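Long-range contacts in putative hyaluronoglucosaminidase (Clostridium perfringens, PDB 6PWI), which probably removes N-acetylhexosamine residues from glycans as a family 84 glycoside hydrolase, this chain holding the N-terminal domain, catalytic barrel and a following helical region: residues Ile36-Gln41 with Tyr442-Ala447; Phe206-Tyr211 with Phe437-Tyr442; Asn124-Val129 with Asp173-Gln178. One frame throughout, in Å; residues are numbered along the deposited sequence.

Contact 1: residues Ile36-Gln41 with Tyr442-Ala447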
loop_
_atom_site.group_PDB
_atom_site.type_symbol
_atom_site.label_atom_id
_atom_site.label_comp_id
_atom_site.label_asym_id
_atom_site.label_seq_id
_atom_site.Cartn_x
_atom_site.Cartn_y
_atom_site.Cartn_z
ATOM N N ILE A 36 0.628 -10.505 -13.673
ATOM C CA ILE A 36 -0.393 -10.428 -12.643
ATOM C C ILE A 36 0.269 -10.093 -11.309
ATOM O O ILE A 36 1.186 -10.789 -10.877
ATOM C CB ILE A 36 -1.178 -11.748 -12.568
ATOM C CG1 ILE A 36 -1.888 -12.049 -13.888
ATOM C CG2 ILE A 36 -2.154 -11.727 -11.404
ATOM C CD1 ILE A 36 -2.292 -13.494 -14.038
ATOM N N TYR A 37 -0.219 -9.023 -10.665
ATOM C CA TYR A 37 0.207 -8.648 -9.326
ATOM C C TYR A 37 -1.008 -8.614 -8.406
ATOM O O TYR A 37 -2.062 -8.119 -8.799
ATOM C CB TYR A 37 0.904 -7.286 -9.338
ATOM C CG TYR A 37 2.355 -7.333 -9.738
ATOM C CD1 TYR A 37 3.330 -7.682 -8.816
ATOM C CD2 TYR A 37 2.753 -7.051 -11.038
ATOM C CE1 TYR A 37 4.666 -7.743 -9.176
ATOM C CE2 TYR A 37 4.086 -7.110 -11.417
ATOM C CZ TYR A 37 5.046 -7.457 -10.479
ATOM O OH TYR A 37 6.369 -7.516 -10.817
ATOM N N PRO A 38 -0.910 -9.106 -7.149
ATOM C CA PRO A 38 0.312 -9.725 -6.632
ATOM C C PRO A 38 0.628 -11.010 -7.391
ATOM O O PRO A 38 -0.250 -11.559 -8.048
ATOM C CB PRO A 38 -0.055 -10.065 -5.179
ATOM C CG PRO A 38 -1.186 -9.113 -4.859
ATOM C CD PRO A 38 -1.982 -9.049 -6.144
ATOM N N ILE A 39 1.885 -11.464 -7.295
ATOM C CA ILE A 39 2.347 -12.649 -8.000
ATOM C C ILE A 39 1.552 -13.852 -7.501
ATOM O O ILE A 39 1.616 -14.190 -6.320
ATOM C CB ILE A 39 3.864 -12.864 -7.809
ATOM C CG1 ILE A 39 4.689 -11.650 -8.253
ATOM C CG2 ILE A 39 4.308 -14.144 -8.505
ATOM C CD1 ILE A 39 4.676 -11.394 -9.745
ATOM N N PRO A 40 0.798 -14.548 -8.382
ATOM C CA PRO A 40 -0.032 -15.671 -7.950
ATOM C C PRO A 40 0.868 -16.766 -7.389
ATOM O O PRO A 40 2.009 -16.923 -7.822
ATOM C CB PRO A 40 -0.710 -16.129 -9.247
ATOM C CG PRO A 40 -0.650 -14.909 -10.130
ATOM C CD PRO A 40 0.704 -14.307 -9.828
ATOM N N GLN A 41 0.340 -17.509 -6.417
ATOM C CA GLN A 41 1.095 -18.586 -5.806
ATOM C C GLN A 41 1.440 -19.627 -6.868
ATOM O O GLN A 41 2.516 -20.217 -6.820
ATOM C CB GLN A 41 0.331 -19.174 -4.622
ATOM C CG GLN A 41 0.037 -18.156 -3.530
ATOM C CD GLN A 41 1.194 -17.851 -2.609
ATOM O OE1 GLN A 41 2.210 -18.539 -2.588
ATOM N NE2 GLN A 41 1.038 -16.807 -1.811
ATOM N N TYR A 442 3.694 -8.037 -1.491
ATOM C CA TYR A 442 4.404 -8.742 -0.439
ATOM C C TYR A 442 3.422 -9.438 0.499
ATOM O O TYR A 442 3.659 -10.566 0.922
ATOM C CB TYR A 442 5.306 -7.777 0.332
ATOM C CG TYR A 442 5.993 -8.364 1.540
ATOM C CD1 TYR A 442 6.957 -9.354 1.414
ATOM C CD2 TYR A 442 5.692 -7.921 2.817
ATOM C CE1 TYR A 442 7.602 -9.890 2.520
ATOM C CE2 TYR A 442 6.334 -8.436 3.933
ATOM C CZ TYR A 442 7.290 -9.423 3.784
ATOM O OH TYR A 442 7.914 -9.936 4.883
ATOM N N GLY A 443 2.326 -8.750 0.829
ATOM C CA GLY A 443 1.357 -9.267 1.781
ATOM C C GLY A 443 0.683 -10.535 1.269
ATOM O O GLY A 443 0.413 -11.446 2.056
ATOM N N TRP A 444 0.435 -10.577 -0.049
ATOM C CA TRP A 444 -0.243 -11.689 -0.696
ATOM C C TRP A 444 0.706 -12.877 -0.869
ATOM O O TRP A 444 0.388 -13.987 -0.431
ATOM C CB TRP A 444 -0.872 -11.261 -2.030
ATOM C CG TRP A 444 -1.610 -12.373 -2.715
ATOM C CD1 TRP A 444 -1.098 -13.264 -3.611
ATOM C CD2 TRP A 444 -2.994 -12.734 -2.544
ATOM N NE1 TRP A 444 -2.060 -14.151 -4.010
ATOM C CE2 TRP A 444 -3.235 -13.853 -3.373
ATOM C CE3 TRP A 444 -4.053 -12.227 -1.776
ATOM C CZ2 TRP A 444 -4.487 -14.470 -3.453
ATOM C CZ3 TRP A 444 -5.287 -12.839 -1.851
ATOM C CH2 TRP A 444 -5.501 -13.943 -2.682
ATOM N N ASN A 445 1.864 -12.623 -1.503
ATOM C CA ASN A 445 2.833 -13.652 -1.847
ATOM C C ASN A 445 4.213 -13.228 -1.354
ATOM O O ASN A 445 4.889 -12.453 -2.025
ATOM C CB ASN A 445 2.886 -13.881 -3.363
ATOM C CG ASN A 445 3.788 -15.026 -3.785
ATOM O OD1 ASN A 445 4.737 -15.377 -3.086
ATOM N ND2 ASN A 445 3.505 -15.614 -4.938
ATOM N N ARG A 446 4.635 -13.779 -0.209
ATOM C CA ARG A 446 5.857 -13.345 0.446
ATOM C C ARG A 446 7.105 -13.854 -0.272
ATOM O O ARG A 446 7.998 -13.071 -0.581
ATOM C CB ARG A 446 5.851 -13.733 1.924
ATOM C CG ARG A 446 5.110 -12.738 2.800
ATOM C CD ARG A 446 4.954 -13.371 4.163
ATOM N NE ARG A 446 3.730 -13.003 4.853
ATOM C CZ ARG A 446 3.251 -13.681 5.896
ATOM N NH1 ARG A 446 3.896 -14.754 6.331
ATOM N NH2 ARG A 446 2.133 -13.290 6.493
ATOM N N ALA A 447 7.188 -15.164 -0.514
ATOM C CA ALA A 447 8.427 -15.745 -1.011
ATOM C C ALA A 447 8.788 -15.181 -2.386
ATOM O O ALA A 447 9.967 -14.972 -2.672
ATOM C CB ALA A 447 8.349 -17.252 -1.025
HETATM O O HOH W 1 4.907 -17.872 -2.215
#
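Asn-445 and Trp-444, where helix 433-444 comes to its end, receive the loop 36-41 at a seam between two domains: the helix follows the eighth strand of the (beta/alpha)8 barrel, while the loop leads into the first strand of the N-terminal domain. CB of Trp-444 lies 3.5 Å from CB of Pro-38, and the indole NE1 bonds Asp-173 OD1. The two side chains cross at about a right angle, and Pro-38 follows a cis peptide bond that bends the loop here. Asn-445, the first residue to leave helical geometry, uses ND2 to donate to Ile-39 O at 2.7 Å with an N-H...O angle of 159°. The acceptor lies in the plane of the amide, yet the donor stands above the carbonyl plane of Ile-39. ND2 also bonds Asp-448 OD2, which helps fix the rotation of the amide. Gln-41, bent at its second torsion, stacks its own amide on that of Asn-445, the planes only 17° apart, while its NE2 is held by Tyr-174 O. A water joins the two amides, donating to Gln-41 OE1 at 2.8 Å and to Asn-445 OD1 at 2.6 Å.

Contact 2: residues Phe206-Tyr211 with Phe437-Tyr442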
loop_
_atom_site.group_PDB
_atom_site.type_symbol
_atom_site.label_atom_id
_atom_site.label_comp_id
_atom_site.label_asym_id
_atom_site.label_seq_id
_atom_site.Cartn_x
_atom_site.Cartn_y
_atom_site.Cartn_z
ATOM N N PHE A 206 -5.396 -4.840 -6.166
ATOM C CA PHE A 206 -4.260 -5.691 -5.833
ATOM C C PHE A 206 -4.568 -6.585 -4.628
ATOM O O PHE A 206 -3.660 -7.068 -3.953
ATOM C CB PHE A 206 -2.961 -4.877 -5.798
ATOM C CG PHE A 206 -2.749 -4.085 -7.062
ATOM C CD1 PHE A 206 -2.395 -4.715 -8.248
ATOM C CD2 PHE A 206 -2.962 -2.712 -7.080
ATOM C CE1 PHE A 206 -2.242 -3.986 -9.419
ATOM C CE2 PHE A 206 -2.815 -1.986 -8.253
ATOM C CZ PHE A 206 -2.456 -2.626 -9.420
ATOM N N LYS A 207 -5.865 -6.822 -4.388
ATOM C CA LYS A 207 -6.347 -7.846 -3.470
ATOM C C LYS A 207 -6.117 -7.450 -2.010
ATOM O O LYS A 207 -6.072 -8.314 -1.137
ATOM C CB LYS A 207 -5.715 -9.207 -3.782
ATOM C CG LYS A 207 -5.908 -9.709 -5.207
ATOM C CD LYS A 207 -5.506 -11.160 -5.361
ATOM C CE LYS A 207 -5.835 -11.748 -6.715
ATOM N NZ LYS A 207 -4.955 -11.207 -7.775
ATOM N N MET A 208 -5.985 -6.144 -1.743
ATOM C CA MET A 208 -5.951 -5.653 -0.374
ATOM C C MET A 208 -7.342 -5.794 0.243
ATOM O O MET A 208 -8.341 -5.751 -0.474
ATOM C CB MET A 208 -5.497 -4.191 -0.320
ATOM C CG MET A 208 -4.000 -4.041 -0.509
ATOM S SD MET A 208 -3.410 -2.349 -0.266
ATOM C CE MET A 208 -1.895 -2.645 0.644
ATOM N N ASN A 209 -7.403 -5.960 1.572
ATOM C CA ASN A 209 -8.677 -6.227 2.219
ATOM C C ASN A 209 -8.940 -5.264 3.379
ATOM O O ASN A 209 -9.952 -5.402 4.058
ATOM C CB ASN A 209 -8.839 -7.710 2.589
ATOM C CG ASN A 209 -7.841 -8.252 3.598
ATOM O OD1 ASN A 209 -7.108 -7.502 4.245
ATOM N ND2 ASN A 209 -7.822 -9.566 3.767
ATOM N N SER A 210 -8.047 -4.285 3.598
ATOM C CA SER A 210 -8.082 -3.505 4.826
ATOM C C SER A 210 -7.726 -2.046 4.576
ATOM O O SER A 210 -6.647 -1.745 4.068
ATOM C CB SER A 210 -7.142 -4.083 5.848
ATOM O OG SER A 210 -7.583 -5.363 6.266
ATOM N N TYR A 211 -8.633 -1.150 4.970
ATOM C CA TYR A 211 -8.285 0.245 5.185
ATOM C C TYR A 211 -8.627 0.590 6.629
ATOM O O TYR A 211 -9.799 0.672 6.976
ATOM C CB TYR A 211 -8.997 1.171 4.196
ATOM C CG TYR A 211 -9.014 2.630 4.589
ATOM C CD1 TYR A 211 -7.913 3.235 5.183
ATOM C CD2 TYR A 211 -10.127 3.423 4.349
ATOM C CE1 TYR A 211 -7.924 4.575 5.544
ATOM C CE2 TYR A 211 -10.157 4.766 4.704
ATOM C CZ TYR A 211 -9.051 5.344 5.300
ATOM O OH TYR A 211 -9.068 6.662 5.645
ATOM N N PHE A 437 1.174 -0.705 -3.470
ATOM C CA PHE A 437 1.492 -1.774 -4.402
ATOM C C PHE A 437 2.457 -2.767 -3.757
ATOM O O PHE A 437 2.247 -3.973 -3.862
ATOM C CB PHE A 437 2.075 -1.207 -5.695
ATOM C CG PHE A 437 2.104 -2.179 -6.846
ATOM C CD1 PHE A 437 1.058 -2.229 -7.758
ATOM C CD2 PHE A 437 3.177 -3.042 -7.024
ATOM C CE1 PHE A 437 1.096 -3.114 -8.830
ATOM C CE2 PHE A 437 3.209 -3.930 -8.092
ATOM C CZ PHE A 437 2.174 -3.958 -9.000
ATOM N N ALA A 438 3.493 -2.250 -3.076
ATOM C CA ALA A 438 4.523 -3.092 -2.487
ATOM C C ALA A 438 3.920 -4.003 -1.421
ATOM O O ALA A 438 4.081 -5.223 -1.490
ATOM C CB ALA A 438 5.645 -2.255 -1.936
ATOM N N ILE A 439 3.204 -3.401 -0.464
ATOM C CA ILE A 439 2.598 -4.122 0.649
ATOM C C ILE A 439 1.566 -5.135 0.142
ATOM O O ILE A 439 1.452 -6.225 0.693
ATOM C CB ILE A 439 2.002 -3.137 1.676
ATOM C CG1 ILE A 439 3.077 -2.215 2.261
ATOM C CG2 ILE A 439 1.217 -3.853 2.762
ATOM C CD1 ILE A 439 4.345 -2.913 2.658
ATOM N N ALA A 440 0.829 -4.775 -0.914
ATOM C CA ALA A 440 -0.168 -5.657 -1.492
ATOM C C ALA A 440 0.505 -6.916 -2.031
ATOM O O ALA A 440 0.072 -8.024 -1.724
ATOM C CB ALA A 440 -0.936 -4.939 -2.570
ATOM N N ASP A 441 1.562 -6.725 -2.831
ATOM C CA ASP A 441 2.287 -7.811 -3.464
ATOM C C ASP A 441 2.934 -8.678 -2.386
ATOM O O ASP A 441 2.737 -9.891 -2.351
ATOM C CB ASP A 441 3.303 -7.239 -4.451
ATOM C CG ASP A 441 4.011 -8.260 -5.330
ATOM O OD1 ASP A 441 3.547 -9.425 -5.407
ATOM O OD2 ASP A 441 5.018 -7.874 -5.951
ATOM N N TYR A 442 3.694 -8.037 -1.491
ATOM C CA TYR A 442 4.404 -8.742 -0.439
ATOM C C TYR A 442 3.422 -9.438 0.499
ATOM O O TYR A 442 3.659 -10.566 0.922
ATOM C CB TYR A 442 5.306 -7.777 0.332
ATOM C CG TYR A 442 5.993 -8.364 1.540
ATOM C CD1 TYR A 442 6.957 -9.354 1.414
ATOM C CD2 TYR A 442 5.692 -7.921 2.817
ATOM C CE1 TYR A 442 7.602 -9.890 2.520
ATOM C CE2 TYR A 442 6.334 -8.436 3.933
ATOM C CZ TYR A 442 7.290 -9.423 3.784
ATOM O OH TYR A 442 7.914 -9.936 4.883
HETATM O O HOH W 2 -2.820 -8.023 -1.396
#
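The loop that carries Phe-206 and Met-208 passes alongside helix 433-444 most closely where CA of Met-208 lies 5.9 Å from CA of Ala-440, and no direct hydrogen bond joins the two backbones. In sequence, Phe-206 and Met-208 fall between helix 193-204 and strand 210-213, the second strand of the (beta/alpha)8 barrel, so the contact brings the entry to that strand against the helix that follows the eighth. The small methyl of Ala-440 points at the loop and sits between two residues: its CB is 3.8 Å from CB of Phe-206 and also 3.8 Å from CG of Met-208. On the Phe-206 side, the edge of the Phe-437 ring is directed at the face of Phe-206 in a T-shaped stack, with centroids 4.8 Å apart and planes at 65°. CE1 of Phe-437 makes the approach, above the rim of the other ring and not its centre. With CG of Phe-437 anti to the backbone N (chi1 -165°), its ring stands out from the flank of the helix and meets Phe-206, which also forms an edge-to-face pair with Phe-202. On the Met-208 side, the chain bends at the last torsion and brings CE to 4.0 Å from CG2 of Ile-439. Ile-439 itself packs on Ile-421 and Thr-423 of the eighth strand, while Met-208 rests on Phe-182 of the first. One water bridges the two backbones, donating to Phe-206 O and to Ala-440 O, each at 2.9 Å. Direct cohesion is therefore apolar, from aromatic, methyl and thioether groups that are all buried, and the shared water, giving a hydrogen to each of two acceptors that cannot bond one another, supplies the polar link.

Contact 3: residues Asn124-Val129 with Asp173-Gln178. With EDO (1,2-ethanediol), chain I.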
loop_
_atom_site.group_PDB
_atom_site.type_symbol
_atom_site.label_atom_id
_atom_site.label_comp_id
_atom_site.label_asym_id
_atom_site.label_seq_id
_atom_site.Cartn_x
_atom_site.Cartn_y
_atom_site.Cartn_z
ATOM N N ASN A 124 -6.032 -22.645 2.792
ATOM C CA ASN A 124 -5.209 -21.443 2.785
ATOM C C ASN A 124 -6.065 -20.176 2.831
ATOM O O ASN A 124 -7.251 -20.210 2.496
ATOM C CB ASN A 124 -4.302 -21.396 1.556
ATOM C CG ASN A 124 -3.236 -22.467 1.584
ATOM O OD1 ASN A 124 -2.827 -22.903 2.654
ATOM N ND2 ASN A 124 -2.786 -22.897 0.417
ATOM N N HIS A 125 -5.440 -19.056 3.229
ATOM C CA HIS A 125 -6.107 -17.765 3.280
ATOM C C HIS A 125 -6.515 -17.316 1.878
ATOM O O HIS A 125 -5.709 -17.368 0.947
ATOM C CB HIS A 125 -5.217 -16.689 3.920
ATOM C CG HIS A 125 -4.739 -16.989 5.300
ATOM N ND1 HIS A 125 -5.605 -17.223 6.352
ATOM C CD2 HIS A 125 -3.488 -17.056 5.811
ATOM C CE1 HIS A 125 -4.907 -17.446 7.449
ATOM N NE2 HIS A 125 -3.606 -17.353 7.141
ATOM N N ASP A 126 -7.775 -16.873 1.753
ATOM C CA ASP A 126 -8.299 -16.223 0.559
ATOM C C ASP A 126 -8.149 -17.128 -0.669
ATOM O O ASP A 126 -8.083 -16.642 -1.801
ATOM C CB ASP A 126 -7.679 -14.831 0.372
ATOM C CG ASP A 126 -7.987 -13.859 1.504
ATOM O OD1 ASP A 126 -9.144 -13.856 1.976
ATOM O OD2 ASP A 126 -7.072 -13.101 1.905
ATOM N N ALA A 127 -8.120 -18.448 -0.437
ATOM C CA ALA A 127 -7.798 -19.411 -1.479
ATOM C C ALA A 127 -8.858 -19.389 -2.577
ATOM O O ALA A 127 -10.056 -19.332 -2.292
ATOM C CB ALA A 127 -7.651 -20.790 -0.881
ATOM N N HIS A 128 -8.402 -19.444 -3.832
ATOM C CA HIS A 128 -9.313 -19.502 -4.959
ATOM C C HIS A 128 -8.589 -20.047 -6.185
ATOM O O HIS A 128 -7.364 -20.110 -6.213
ATOM C CB HIS A 128 -9.922 -18.119 -5.235
ATOM C CG HIS A 128 -8.919 -17.110 -5.688
ATOM N ND1 HIS A 128 -8.128 -16.404 -4.800
ATOM C CD2 HIS A 128 -8.555 -16.704 -6.925
ATOM C CE1 HIS A 128 -7.333 -15.597 -5.472
ATOM N NE2 HIS A 128 -7.575 -15.757 -6.779
ATOM N N VAL A 129 -9.377 -20.405 -7.205
ATOM C CA VAL A 129 -8.896 -20.996 -8.439
ATOM C C VAL A 129 -9.520 -20.237 -9.603
ATOM O O VAL A 129 -10.710 -19.933 -9.574
ATOM C CB VAL A 129 -9.279 -22.488 -8.492
ATOM C CG1 VAL A 129 -9.088 -23.082 -9.879
ATOM C CG2 VAL A 129 -8.537 -23.301 -7.440
ATOM N N ASP A 173 -4.491 -19.925 -6.404
ATOM C CA ASP A 173 -3.954 -18.780 -5.687
ATOM C C ASP A 173 -4.434 -18.766 -4.239
ATOM O O ASP A 173 -5.480 -19.323 -3.903
ATOM C CB ASP A 173 -4.269 -17.471 -6.413
ATOM C CG ASP A 173 -3.188 -16.414 -6.259
ATOM O OD1 ASP A 173 -2.248 -16.629 -5.448
ATOM O OD2 ASP A 173 -3.288 -15.382 -6.949
ATOM N N TYR A 174 -3.633 -18.118 -3.390
ATOM C CA TYR A 174 -3.985 -17.875 -2.002
ATOM C C TYR A 174 -3.063 -16.802 -1.425
ATOM O O TYR A 174 -2.071 -16.432 -2.047
ATOM C CB TYR A 174 -3.899 -19.169 -1.193
ATOM C CG TYR A 174 -2.510 -19.741 -1.086
ATOM C CD1 TYR A 174 -1.629 -19.305 -0.108
ATOM C CD2 TYR A 174 -2.085 -20.729 -1.963
ATOM C CE1 TYR A 174 -0.351 -19.836 -0.013
ATOM C CE2 TYR A 174 -0.814 -21.276 -1.877
ATOM C CZ TYR A 174 0.054 -20.823 -0.900
ATOM O OH TYR A 174 1.302 -21.365 -0.825
ATOM N N SER A 175 -3.403 -16.318 -0.228
ATOM C CA SER A 175 -2.636 -15.274 0.424
ATOM C C SER A 175 -1.816 -15.866 1.563
ATOM O O SER A 175 -2.309 -16.696 2.320
ATOM C CB SER A 175 -3.526 -14.180 0.934
ATOM O OG SER A 175 -2.750 -13.156 1.544
ATOM N N ASP A 176 -0.566 -15.403 1.673
ATOM C CA ASP A 176 0.282 -15.749 2.799
ATOM C C ASP A 176 -0.236 -15.048 4.050
ATOM O O ASP A 176 -0.245 -15.643 5.120
ATOM C CB ASP A 176 1.754 -15.459 2.502
ATOM C CG ASP A 176 2.371 -16.492 1.576
ATOM O OD1 ASP A 176 2.139 -17.702 1.818
ATOM O OD2 ASP A 176 3.060 -16.082 0.607
ATOM N N GLY A 177 -0.683 -13.797 3.893
ATOM C CA GLY A 177 -1.147 -12.992 5.011
ATOM C C GLY A 177 -2.671 -12.947 5.101
ATOM O O GLY A 177 -3.356 -12.909 4.080
ATOM N N GLN A 178 -3.176 -12.945 6.341
ATOM C CA GLN A 178 -4.588 -12.768 6.639
ATOM C C GLN A 178 -5.025 -11.342 6.281
ATOM O O GLN A 178 -6.057 -11.164 5.640
ATOM C CB GLN A 178 -4.848 -13.171 8.094
ATOM C CG GLN A 178 -6.291 -13.017 8.557
ATOM C CD GLN A 178 -6.474 -13.115 10.058
ATOM O OE1 GLN A 178 -5.522 -13.126 10.839
ATOM N NE2 GLN A 178 -7.726 -13.173 10.486
HETATM C C1 EDO I . -9.295 -17.286 6.716
HETATM O O1 EDO I . -8.759 -18.525 6.300
HETATM C C2 EDO I . -9.524 -16.413 5.547
HETATM O O2 EDO I . -9.582 -17.162 4.348
HETATM O O HOH W 3 -2.560 -19.335 3.615
HETATM O O HOH W 4 -7.707 -13.743 4.803
HETATM O O HOH W 5 -5.604 -15.072 -8.704
#
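Asp-173, packed against His-128, has its OD1 gripped by three N-H groups: its neighbour Tyr-174 N at 2.9 Å, and, from elsewhere in the chain, Gln-41 N and the indole NE1 of Trp-444. The other oxygen, OD2, takes a bond from a water that also bonds NE2 of His-128. Asp-173 CB lies over the face of the His-128 ring in a CH-pi contact, 4.0 Å from its centroid. The histidine takes the crowded position, CG between the backbone N and the carbonyl carbon (chi1 66°), which lets ND1 donate back to Asp-126 O at 3.0 Å, almost in the ring plane. That bond fixes the rotation of the ring. Beneath these side chains strands 127-129 and 173-175 run antiparallel, His-128 and Asp-173 forming a hydrogen-bonded pair: His-128 N to Asp-173 O and Asp-173 N to His-128 O, each 2.9 Å. The chain turns a corner at Asp-126, within a type II turn from Asn-124 to Ala-127, and beyond it Ser-175 N still donates to His-125 O at 2.8 Å, nearly straight. At the margin, Asn-124 lays ND2 over the centre of the Tyr-174 ring, 3.2 Å above its plane. Asp-126 turns its OD2 to a salt bridge with Arg-180, and its N donates to an ethanediol molecule probably carried over from crystallisation. The strands belong to the mixed sheet of the N-terminal domain, at the end where it hands the chain to the barrel. Three donors on one oxygen would be expected to keep Asp-173 ionised, and its carboxylate, with OD2 4.3 Å from His-128 NE2, may raise the affinity of that histidine for a proton.

In the fold
From the N terminus, residues 36-41 come first and wait some 400 residues for their partner, so contact 1 closes the widest loop and both others are nested inside it. Contact 3 closes first, within the N-terminal domain, its second segment running on as the linker to the first barrel strand. Contact 2 opens after that and joins the approach to the second strand with the helix after the eighth, beside the seam between the first and eighth strands. Contacts 1 and 2 share helix 433-444 and Tyr-442, and Ile-39 N meets Asp-441 OD1. Trp-444 O with Asp-176 N, and Asn-209 ND2 with Gln-178 O, bind contact 3 to the other two, fastening domain to barrel.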